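Local structure of rifamycin polyketide synthase (Amycolatopsis mediterranei, 4LN9) at residues 33-45 against 55-67. The protein probably dehydrates a polyketide intermediate, as the double-hotdog dehydratase domain of the terminal module of the rifamycin assembly line. Sequence-based numbering, arbitrary orientation.
Sequences LAGADHPLLGAVV and FTSRLSLRSHPWL
Gly42 and Ala43 both present their backbone N-H to the carbonyl of Thr56, and the return bond runs from Thr56 N to Ala43 O (2.8 Å, 167° at the hydrogen). The bond from Gly42 N to Thr56 O is 2.7 Å long and lies in the carbonyl plane, while Ala43 N comes in tilted from that plane. Two residues facing one make this a classic beta bulge. One step on, Val44 and Phe55 form a non-hydrogen-bonded antiparallel pair, and the CA of Phe55 makes a C-H...O contact with Ala43 O. On the other side of the bulge, toward Leu40, a side chain takes over the bonding: Ser57 OG, set anti to its own backbone N (chi1 163°), reaches Leu40 O at 2.7 Å from above the carbonyl plane. Pro39 O receives a weak, bent bond at the edge of the His64 ring, from NE2 at 3.1 Å. Strand 41-47, which carries the bulge, and strand 52-59 form a hairpin in the double-hotdog fold; strand 116-122 continues the antiparallel pairing beyond 52-59. Apolar contacts gather at two places. On the face of the sheet that carries Val44 and Phe55, Val44 CB sits over one face of the Phe55 ring, 3.8 Å from its centroid, with Ala36 CB at the ring edge and Leu41 CD1 3.6 Å from CD2 of Phe55; helix 80-93 also packs on this ring. Farther along, Leu40 reaches out with CD2, which lies 3.9 Å from Trp66 CZ2 and also touches Leu59 and Leu67. Beside Ala43 CB, Thr56 OG1 is hydrogen-bonded to Leu31 O of the second subunit.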
# COMPACT_ATOMS: atom_id res chain seq x y z
N LEU A 33 -1.72 1.18 7.94
CA LEU A 33 -1.07 -0.02 7.44
C LEU A 33 -0.66 -0.90 8.61
O LEU A 33 -1.06 -0.65 9.75
CB LEU A 33 0.15 0.34 6.58
CG LEU A 33 -0.07 1.36 5.45
CD1 LEU A 33 0.24 2.77 5.94
CD2 LEU A 33 0.77 1.01 4.24
N ALA A 34 -0.03 -2.04 8.31
CA ALA A 34 0.56 -2.87 9.35
C ALA A 34 2.07 -2.73 9.26
O ALA A 34 2.60 -2.43 8.19
CB ALA A 34 0.15 -4.33 9.15
N GLY A 35 2.77 -2.94 10.37
CA GLY A 35 4.24 -3.01 10.33
C GLY A 35 4.71 -4.32 9.71
O GLY A 35 4.10 -5.36 9.93
N ALA A 36 5.78 -4.25 8.92
CA ALA A 36 6.30 -5.45 8.25
C ALA A 36 7.13 -6.31 9.21
O ALA A 36 7.37 -7.48 8.94
CB ALA A 36 7.12 -5.06 7.03
N ASP A 37 7.53 -5.72 10.33
CA ASP A 37 8.46 -6.36 11.26
C ASP A 37 9.63 -7.04 10.57
O ASP A 37 9.86 -8.24 10.75
CB ASP A 37 7.73 -7.35 12.17
CG ASP A 37 8.55 -7.73 13.39
OD1 ASP A 37 9.52 -7.02 13.72
OD2 ASP A 37 8.21 -8.75 14.04
N HIS A 38 10.42 -6.26 9.84
CA HIS A 38 11.44 -6.80 8.95
C HIS A 38 12.50 -5.75 8.69
O HIS A 38 12.17 -4.57 8.61
CB HIS A 38 10.80 -7.22 7.63
CG HIS A 38 11.72 -7.97 6.71
ND1 HIS A 38 12.62 -7.35 5.93
CD2 HIS A 38 11.89 -9.34 6.50
CE1 HIS A 38 13.31 -8.27 5.23
NE2 HIS A 38 12.87 -9.48 5.58
N PRO A 39 13.78 -6.16 8.62
CA PRO A 39 14.82 -5.13 8.63
C PRO A 39 14.94 -4.33 7.33
O PRO A 39 15.64 -3.32 7.29
CB PRO A 39 16.11 -5.92 8.89
CG PRO A 39 15.67 -7.25 9.41
CD PRO A 39 14.34 -7.51 8.78
N LEU A 40 14.31 -4.81 6.25
CA LEU A 40 14.40 -4.13 4.96
C LEU A 40 13.08 -3.53 4.50
O LEU A 40 13.00 -2.99 3.39
CB LEU A 40 14.95 -5.06 3.88
CG LEU A 40 16.39 -5.55 4.05
CD1 LEU A 40 16.72 -6.61 3.01
CD2 LEU A 40 17.37 -4.38 3.96
N LEU A 41 12.01 -3.82 5.23
CA LEU A 41 10.66 -3.47 4.79
C LEU A 41 9.97 -2.69 5.89
O LEU A 41 10.11 -3.01 7.07
CB LEU A 41 9.86 -4.73 4.47
CG LEU A 41 10.30 -5.56 3.26
CD1 LEU A 41 9.48 -6.84 3.16
CD2 LEU A 41 10.21 -4.75 1.98
N GLY A 42 9.19 -1.69 5.50
CA GLY A 42 8.57 -0.79 6.47
C GLY A 42 7.14 -1.18 6.79
O GLY A 42 6.78 -1.33 7.95
N ALA A 43 6.31 -1.26 5.76
CA ALA A 43 4.89 -1.49 5.97
C ALA A 43 4.36 -2.52 4.99
O ALA A 43 4.99 -2.79 3.97
CB ALA A 43 4.12 -0.19 5.85
N VAL A 44 3.30 -3.21 5.39
CA VAL A 44 2.55 -4.04 4.45
C VAL A 44 1.10 -3.60 4.49
O VAL A 44 0.59 -3.21 5.54
CB VAL A 44 2.64 -5.53 4.84
CG1 VAL A 44 2.29 -5.73 6.31
CG2 VAL A 44 1.73 -6.37 3.95
N VAL A 45 0.45 -3.55 3.33
CA VAL A 45 -0.99 -3.39 3.34
C VAL A 45 -1.67 -4.30 2.33
O VAL A 45 -1.10 -4.60 1.28
CB VAL A 45 -1.42 -1.92 3.09
CG1 VAL A 45 -1.15 -1.52 1.65
CG2 VAL A 45 -2.88 -1.74 3.44
N PHE A 55 4.15 -4.49 -0.02
CA PHE A 55 5.12 -4.09 0.98
C PHE A 55 5.81 -2.81 0.53
O PHE A 55 6.34 -2.76 -0.58
CB PHE A 55 6.16 -5.18 1.17
CG PHE A 55 5.68 -6.35 1.97
CD1 PHE A 55 4.89 -7.33 1.38
CD2 PHE A 55 5.95 -6.44 3.32
CE1 PHE A 55 4.42 -8.40 2.12
CE2 PHE A 55 5.48 -7.50 4.07
CZ PHE A 55 4.73 -8.49 3.46
N THR A 56 6.02 -1.90 1.47
CA THR A 56 6.73 -0.65 1.20
C THR A 56 7.96 -0.49 2.09
O THR A 56 7.95 -0.87 3.26
CB THR A 56 5.82 0.58 1.38
OG1 THR A 56 5.36 0.63 2.74
CG2 THR A 56 4.63 0.51 0.45
N SER A 57 8.96 0.20 1.55
CA SER A 57 10.23 0.40 2.24
C SER A 57 10.93 1.65 1.72
O SER A 57 10.72 2.06 0.58
CB SER A 57 11.13 -0.82 2.06
OG SER A 57 12.47 -0.52 2.38
N ARG A 58 11.76 2.25 2.56
CA ARG A 58 12.74 3.24 2.12
C ARG A 58 14.14 2.82 2.56
O ARG A 58 14.42 2.72 3.75
CB ARG A 58 12.40 4.60 2.73
CG ARG A 58 13.40 5.69 2.38
CD ARG A 58 13.11 6.97 3.16
NE ARG A 58 13.98 8.06 2.74
CZ ARG A 58 15.15 8.33 3.31
NH1 ARG A 58 15.57 7.62 4.35
NH2 ARG A 58 15.89 9.33 2.85
N LEU A 59 15.02 2.57 1.59
CA LEU A 59 16.39 2.18 1.90
C LEU A 59 17.35 3.36 1.74
O LEU A 59 17.24 4.12 0.78
CB LEU A 59 16.83 1.03 1.00
CG LEU A 59 15.92 -0.20 0.99
CD1 LEU A 59 16.47 -1.28 0.07
CD2 LEU A 59 15.74 -0.73 2.41
N SER A 60 18.26 3.51 2.69
CA SER A 60 19.38 4.43 2.52
C SER A 60 20.64 3.82 3.12
O SER A 60 20.57 2.88 3.90
CB SER A 60 19.08 5.77 3.20
OG SER A 60 18.87 5.61 4.59
N LEU A 61 21.80 4.38 2.77
CA LEU A 61 23.05 3.95 3.39
C LEU A 61 23.16 4.39 4.84
O LEU A 61 23.80 3.72 5.65
CB LEU A 61 24.25 4.44 2.57
CG LEU A 61 24.48 3.67 1.27
CD1 LEU A 61 25.86 3.96 0.70
CD2 LEU A 61 24.29 2.17 1.49
N ARG A 62 22.38 5.41 5.22
CA ARG A 62 22.37 5.86 6.61
C ARG A 62 21.42 5.05 7.50
O ARG A 62 21.64 4.95 8.71
CB ARG A 62 22.07 7.36 6.70
CG ARG A 62 23.26 8.24 6.37
CD ARG A 62 22.95 9.71 6.59
NE ARG A 62 22.48 9.97 7.95
CZ ARG A 62 23.29 10.20 8.98
NH1 ARG A 62 24.60 10.21 8.82
NH2 ARG A 62 22.77 10.41 10.19
N SER A 63 20.40 4.46 6.90
CA SER A 63 19.44 3.67 7.66
C SER A 63 19.77 2.18 7.57
O SER A 63 19.40 1.40 8.44
CB SER A 63 18.01 3.92 7.16
OG SER A 63 17.92 3.73 5.76
N HIS A 64 20.50 1.81 6.52
CA HIS A 64 20.89 0.43 6.31
C HIS A 64 22.35 0.35 5.92
O HIS A 64 22.67 0.05 4.77
CB HIS A 64 20.01 -0.21 5.24
CG HIS A 64 18.53 -0.19 5.57
ND1 HIS A 64 17.72 0.81 5.18
CD2 HIS A 64 17.76 -1.04 6.35
CE1 HIS A 64 16.48 0.60 5.67
NE2 HIS A 64 16.51 -0.54 6.38
N PRO A 65 23.24 0.72 6.86
CA PRO A 65 24.66 0.93 6.58
C PRO A 65 25.32 -0.32 6.00
O PRO A 65 26.17 -0.21 5.12
CB PRO A 65 25.25 1.22 7.97
CG PRO A 65 24.09 1.73 8.77
CD PRO A 65 22.91 0.96 8.27
N TRP A 66 24.79 -1.48 6.36
CA TRP A 66 25.41 -2.74 5.98
C TRP A 66 25.23 -3.06 4.51
O TRP A 66 26.06 -3.76 3.92
CB TRP A 66 24.87 -3.87 6.85
CG TRP A 66 23.46 -4.26 6.52
CD1 TRP A 66 22.28 -3.87 7.16
CD2 TRP A 66 23.03 -5.19 5.48
NE1 TRP A 66 21.19 -4.46 6.58
CE2 TRP A 66 21.57 -5.27 5.57
CE3 TRP A 66 23.69 -5.92 4.50
CZ2 TRP A 66 20.84 -6.08 4.72
CZ3 TRP A 66 22.94 -6.73 3.66
CH2 TRP A 66 21.54 -6.79 3.75
N LEU A 67 24.34 -2.32 3.85
CA LEU A 67 24.18 -2.44 2.40
C LEU A 67 25.43 -1.96 1.66
O LEU A 67 25.72 -2.43 0.56
CB LEU A 67 22.95 -1.65 1.92
CG LEU A 67 21.56 -2.08 2.40
CD1 LEU A 67 20.50 -1.10 1.91
CD2 LEU A 67 21.24 -3.51 1.98